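Local structure of ATPase BagA (Mycobacterium tuberculosis H37Rv, 6BS3) at residues A[97-102]-A[124-129]; A[133-138]-A[176-181]. The protein hydrolyses ATP as one subunit of the heterodimeric BagAB complex, an activity required for resistance to nitric oxide and to elevated glycerol. All blocks are in the same frame, centred on the assembly; numbering follows the deposited sequence.

How the contacts relate
Contacts 1 and 2 lie on the same side of the chain's centre, with their own centres about 11 Å apart, among helices of this ArsA-family ATPase and away from the annotated nucleotide-binding residues. They come in series: contact 1 joins helix 95-107 to helix 121-128, and contact 2 then joins the next helix, 130-146, to helix 175-179. The two also meet directly. Leu136 CD1 packs 3.7 Å from Phe99 CB and Leu136 CD2 3.6 Å from Tyr102 CB, while Arg133 NH1 probably hydrogen-bonds Thr126 O at 2.9 Å. Helix 130-146 therefore ties both contacts into one continuous cluster of helices.

Contact 1: residues A[97-102]-A[124-129]; sequences AAFLEY and FATTIA
The hydroxyl of Thr126, whose methyl faces Phe99, turns back onto its own helix, where OG1 hydrogen-bonds chiefly to Val122 O, with Glu123 O a second acceptor within bonding distance. With chi1 at 49°, OG1 is folded back over the helix backbone, and CG2 is left to meet helix 95-107. That methyl lies 4.2 Å from Phe99 CB, at the root of the aromatic side chain. Further out, Phe99 CE2 comes 4.0 Å from Ala125 CB, which points toward helix 95-107. Phe99 can span the distance because its chi1 of -176° swings CG away from the backbone N and sends the ring out across the 7.8 Å between Phe99 CA and Thr126 CA. Both methyls lie obliquely to the Phe99 ring. Val122 and, from helix 130-146, Leu132 also pack on Phe99. On the other protein of the complex, an apolar side chain packs on Ala125 and an aromatic ring meets Phe124 edge-to-face. No hydrogen bond crosses between 97-102 and 124-129. The junction is small, with 102 Å² buried in all, and purely apolar: van der Waals contact and the exclusion of water hold it, and the hydroxyl of Thr126 is satisfied within its own helix.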
loop_
_atom_site.group_PDB
_atom_site.type_symbol
_atom_site.label_atom_id
_atom_site.label_comp_id
_atom_site.label_asym_id
_atom_site.label_seq_id
_atom_site.Cartn_x
_atom_site.Cartn_y
_atom_site.Cartn_z
ATOM N N ALA A 97 -2.912 -25.190 4.971
ATOM C CA ALA A 97 -2.482 -26.474 4.395
ATOM C C ALA A 97 -0.984 -26.728 4.648
ATOM O O ALA A 97 -0.612 -27.876 4.894
ATOM C CB ALA A 97 -2.796 -26.526 2.903
ATOM N N ALA A 98 -0.141 -25.657 4.647
ATOM C CA ALA A 98 1.308 -25.761 4.945
ATOM C C ALA A 98 1.534 -26.159 6.413
ATOM O O ALA A 98 2.438 -26.941 6.697
ATOM C CB ALA A 98 2.037 -24.456 4.614
ATOM N N PHE A 99 0.691 -25.662 7.333
ATOM C CA PHE A 99 0.765 -26.017 8.756
ATOM C C PHE A 99 0.416 -27.509 8.993
ATOM O O PHE A 99 1.116 -28.171 9.761
ATOM C CB PHE A 99 -0.085 -25.063 9.627
ATOM C CG PHE A 99 0.004 -25.308 11.120
ATOM C CD1 PHE A 99 1.235 -25.455 11.748
ATOM C CD2 PHE A 99 -1.145 -25.394 11.897
ATOM C CE1 PHE A 99 1.312 -25.707 13.122
ATOM C CE2 PHE A 99 -1.064 -25.618 13.275
ATOM C CZ PHE A 99 0.162 -25.765 13.880
ATOM N N LEU A 100 -0.618 -28.039 8.287
ATOM C CA LEU A 100 -1.026 -29.456 8.350
ATOM C C LEU A 100 0.060 -30.370 7.773
ATOM O O LEU A 100 0.319 -31.436 8.326
ATOM C CB LEU A 100 -2.360 -29.710 7.614
ATOM C CG LEU A 100 -3.601 -28.920 8.036
ATOM C CD1 LEU A 100 -4.803 -29.380 7.256
ATOM C CD2 LEU A 100 -3.897 -29.089 9.484
ATOM N N GLU A 101 0.691 -29.941 6.670
ATOM C CA GLU A 101 1.800 -30.624 6.000
ATOM C C GLU A 101 2.971 -30.782 6.992
ATOM O O GLU A 101 3.582 -31.839 7.073
ATOM C CB GLU A 101 2.259 -29.745 4.827
ATOM C CG GLU A 101 2.341 -30.396 3.460
ATOM C CD GLU A 101 2.636 -29.431 2.321
ATOM O OE1 GLU A 101 3.237 -28.353 2.560
ATOM O OE2 GLU A 101 2.257 -29.766 1.175
ATOM N N TYR A 102 3.260 -29.712 7.752
ATOM C CA TYR A 102 4.321 -29.614 8.750
ATOM C C TYR A 102 4.028 -30.527 9.937
ATOM O O TYR A 102 4.891 -31.320 10.297
ATOM C CB TYR A 102 4.451 -28.140 9.157
ATOM C CG TYR A 102 5.378 -27.800 10.300
ATOM C CD1 TYR A 102 6.680 -27.374 10.059
ATOM C CD2 TYR A 102 4.901 -27.715 11.603
ATOM C CE1 TYR A 102 7.512 -26.957 11.099
ATOM C CE2 TYR A 102 5.722 -27.310 12.652
ATOM C CZ TYR A 102 7.028 -26.929 12.395
ATOM O OH TYR A 102 7.838 -26.520 13.426
ATOM N N PHE A 124 -6.237 -19.890 13.693
ATOM C CA PHE A 124 -5.904 -19.339 14.994
ATOM C C PHE A 124 -4.407 -19.406 15.270
ATOM O O PHE A 124 -3.792 -18.357 15.451
ATOM C CB PHE A 124 -6.728 -20.038 16.089
ATOM C CG PHE A 124 -6.539 -19.484 17.483
ATOM C CD1 PHE A 124 -7.225 -18.344 17.897
ATOM C CD2 PHE A 124 -5.681 -20.101 18.384
ATOM C CE1 PHE A 124 -7.048 -17.830 19.184
ATOM C CE2 PHE A 124 -5.500 -19.580 19.665
ATOM C CZ PHE A 124 -6.194 -18.455 20.060
ATOM N N ALA A 125 -3.822 -20.627 15.271
ATOM C CA ALA A 125 -2.397 -20.923 15.526
ATOM C C ALA A 125 -1.446 -20.121 14.636
ATOM O O ALA A 125 -0.448 -19.590 15.137
ATOM C CB ALA A 125 -2.134 -22.415 15.359
ATOM N N THR A 126 -1.757 -20.030 13.318
ATOM C CA THR A 126 -0.956 -19.262 12.345
ATOM C C THR A 126 -1.075 -17.752 12.620
ATOM O O THR A 126 -0.075 -17.041 12.518
ATOM C CB THR A 126 -1.278 -19.669 10.893
ATOM O OG1 THR A 126 -2.693 -19.664 10.693
ATOM C CG2 THR A 126 -0.742 -21.058 10.545
ATOM N N THR A 127 -2.279 -17.279 13.040
ATOM C CA THR A 127 -2.524 -15.861 13.385
ATOM C C THR A 127 -1.834 -15.432 14.689
ATOM O O THR A 127 -1.217 -14.369 14.714
ATOM C CB THR A 127 -4.027 -15.549 13.401
ATOM O OG1 THR A 127 -4.555 -15.851 12.119
ATOM C CG2 THR A 127 -4.322 -14.095 13.720
ATOM N N ILE A 128 -1.935 -16.244 15.758
ATOM C CA ILE A 128 -1.382 -15.920 17.080
ATOM C C ILE A 128 0.148 -16.132 17.182
ATOM O O ILE A 128 0.759 -15.686 18.163
ATOM C CB ILE A 128 -2.150 -16.632 18.240
ATOM C CG1 ILE A 128 -2.076 -18.176 18.158
ATOM C CG2 ILE A 128 -3.608 -16.141 18.343
ATOM C CD1 ILE A 128 -1.049 -18.786 19.084
ATOM N N ALA A 129 0.764 -16.787 16.178
ATOM C CA ALA A 129 2.207 -17.063 16.170
ATOM C C ALA A 129 2.839 -16.669 14.815
ATOM O O ALA A 129 2.945 -17.507 13.911
ATOM C CB ALA A 129 2.472 -18.523 16.516
#

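Contact 2: residues A[133-138]-A[176-181]; sequences RDVLLT and TKAVSD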
loop_
_atom_site.group_PDB
_atom_site.type_symbol
_atom_site.label_atom_id
_atom_site.label_comp_id
_atom_site.label_asym_id
_atom_site.label_seq_id
_atom_site.Cartn_x
_atom_site.Cartn_y
_atom_site.Cartn_z
ATOM N N ARG A 133 4.356 -18.819 11.239
ATOM C CA ARG A 133 3.952 -18.426 9.902
ATOM C C ARG A 133 5.168 -18.270 8.989
ATOM O O ARG A 133 5.231 -18.942 7.967
ATOM C CB ARG A 133 3.144 -17.122 9.989
ATOM C CG ARG A 133 2.141 -16.910 8.872
ATOM C CD ARG A 133 1.077 -15.930 9.327
ATOM N NE ARG A 133 1.654 -14.625 9.645
ATOM C CZ ARG A 133 1.357 -13.912 10.728
ATOM N NH1 ARG A 133 0.474 -14.365 11.610
ATOM N NH2 ARG A 133 1.938 -12.741 10.935
ATOM N N ASP A 134 6.167 -17.460 9.402
ATOM C CA ASP A 134 7.397 -17.221 8.634
ATOM C C ASP A 134 8.265 -18.481 8.463
ATOM O O ASP A 134 8.905 -18.620 7.420
ATOM C CB ASP A 134 8.204 -16.045 9.232
ATOM C CG ASP A 134 7.466 -14.699 9.228
ATOM O OD1 ASP A 134 6.480 -14.557 8.466
ATOM O OD2 ASP A 134 7.872 -13.794 9.990
ATOM N N VAL A 135 8.300 -19.382 9.478
ATOM C CA VAL A 135 9.018 -20.662 9.436
ATOM C C VAL A 135 8.382 -21.547 8.347
ATOM O O VAL A 135 9.100 -22.138 7.547
ATOM C CB VAL A 135 9.058 -21.368 10.834
ATOM C CG1 VAL A 135 9.333 -22.876 10.722
ATOM C CG2 VAL A 135 10.075 -20.709 11.753
ATOM N N LEU A 136 7.042 -21.622 8.316
ATOM C CA LEU A 136 6.306 -22.418 7.334
ATOM C C LEU A 136 6.542 -21.913 5.915
ATOM O O LEU A 136 6.769 -22.723 5.026
ATOM C CB LEU A 136 4.788 -22.429 7.642
ATOM C CG LEU A 136 4.355 -23.101 8.953
ATOM C CD1 LEU A 136 2.886 -22.841 9.241
ATOM C CD2 LEU A 136 4.638 -24.591 8.937
ATOM N N LEU A 137 6.499 -20.578 5.721
ATOM C CA LEU A 137 6.637 -19.910 4.429
ATOM C C LEU A 137 8.039 -19.971 3.860
ATOM O O LEU A 137 8.180 -20.393 2.718
ATOM C CB LEU A 137 6.124 -18.455 4.468
ATOM C CG LEU A 137 4.649 -18.270 4.829
ATOM C CD1 LEU A 137 4.348 -16.838 5.218
ATOM C CD2 LEU A 137 3.739 -18.746 3.710
ATOM N N THR A 138 9.068 -19.580 4.634
ATOM C CA THR A 138 10.465 -19.613 4.170
ATOM C C THR A 138 10.929 -21.074 4.010
ATOM O O THR A 138 11.786 -21.361 3.169
ATOM C CB THR A 138 11.412 -18.824 5.119
ATOM O OG1 THR A 138 11.389 -19.433 6.419
ATOM C CG2 THR A 138 11.075 -17.333 5.206
ATOM N N THR A 176 16.262 -16.741 12.693
ATOM C CA THR A 176 16.654 -16.834 14.102
ATOM C C THR A 176 15.525 -16.309 15.003
ATOM O O THR A 176 15.173 -17.003 15.956
ATOM C CB THR A 176 18.030 -16.174 14.312
ATOM O OG1 THR A 176 18.993 -16.934 13.575
ATOM C CG2 THR A 176 18.452 -16.107 15.774
ATOM N N LYS A 177 14.920 -15.141 14.675
ATOM C CA LYS A 177 13.805 -14.601 15.457
ATOM C C LYS A 177 12.524 -15.434 15.320
ATOM O O LYS A 177 11.832 -15.634 16.324
ATOM C CB LYS A 177 13.531 -13.114 15.157
ATOM C CG LYS A 177 14.530 -12.153 15.806
ATOM C CD LYS A 177 14.389 -12.029 17.338
ATOM C CE LYS A 177 15.647 -11.490 17.984
ATOM N NZ LYS A 177 15.458 -11.223 19.436
ATOM N N ALA A 178 12.218 -15.936 14.101
ATOM C CA ALA A 178 11.029 -16.753 13.860
ATOM C C ALA A 178 11.036 -18.070 14.666
ATOM O O ALA A 178 10.017 -18.437 15.253
ATOM C CB ALA A 178 10.867 -17.033 12.371
ATOM N N VAL A 179 12.186 -18.752 14.713
ATOM C CA VAL A 179 12.383 -20.035 15.394
ATOM C C VAL A 179 12.386 -19.876 16.935
ATOM O O VAL A 179 11.996 -20.811 17.635
ATOM C CB VAL A 179 13.657 -20.732 14.827
ATOM C CG1 VAL A 179 14.091 -21.926 15.658
ATOM C CG2 VAL A 179 13.445 -21.160 13.379
ATOM N N SER A 180 12.767 -18.686 17.452
ATOM C CA SER A 180 12.849 -18.370 18.893
ATOM C C SER A 180 11.547 -18.589 19.688
ATOM O O SER A 180 11.603 -18.797 20.895
ATOM C CB SER A 180 13.356 -16.944 19.105
ATOM O OG SER A 180 12.330 -15.975 18.951
ATOM N N ASP A 181 10.395 -18.522 19.016
ATOM C CA ASP A 181 9.078 -18.677 19.634
ATOM C C ASP A 181 8.455 -20.040 19.327
ATOM O O ASP A 181 7.254 -20.244 19.545
ATOM C CB ASP A 181 8.152 -17.514 19.218
ATOM C CG ASP A 181 8.702 -16.153 19.601
ATOM O OD1 ASP A 181 8.499 -15.736 20.767
ATOM O OD2 ASP A 181 9.349 -15.509 18.740
#
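Apolar contact carries the meeting of 133-138 with 176-181, and Val135 is at its centre. Its CG2 methyl touches two side chains at once, lying 3.8 Å from Ala178 CB and also 3.8 Å from Val179 CG2. The first torsion of Val135 (chi1 159°) sets CG2 opposite the carbonyl carbon, on the side that reaches both partners. Val179 has the same arrangement of its branches, and the two valines approach each other at about a right angle, one methyl from each making the touch. Ala178 points toward the opposing helix and has only a methyl to place there, in keeping with the near approach of the backbones: Val135 CA and Ala178 CA are 6.2 Å apart. Asp134 joins in through its aliphatic part, its CB 4.2 Å from Ala178 CB.

Polar bonding runs within the helix, and none of it crosses. Asp134 O accepts two hydrogen bonds from Thr138, the helical one from N at 3.0 Å and a second from OG1 at 2.8 Å, arriving from opposite faces of the carbonyl plane. The side-chain donor is tilted 24° from that plane, with a C=O...OG1 angle of 143°. The threonine hydroxyl is thus spent on the turn before it.

Packing with neighbouring helices extends the patch. Val188 of helix 188-200 also lies against Val135, His189 and Ser192 against Val179, and Phe172 of helix 169-172 against Asp134 and Thr138. Just beyond Ala178 and Val179, the backbone of Asp181 hydrogen-bonds the other protein of the complex.

With helices drawn from both sides of strand 158-162 in sequence, this is close helix-helix packing, consistent with the helical region that ArsA/Get3-type ATPases add to the P-loop NTPase fold.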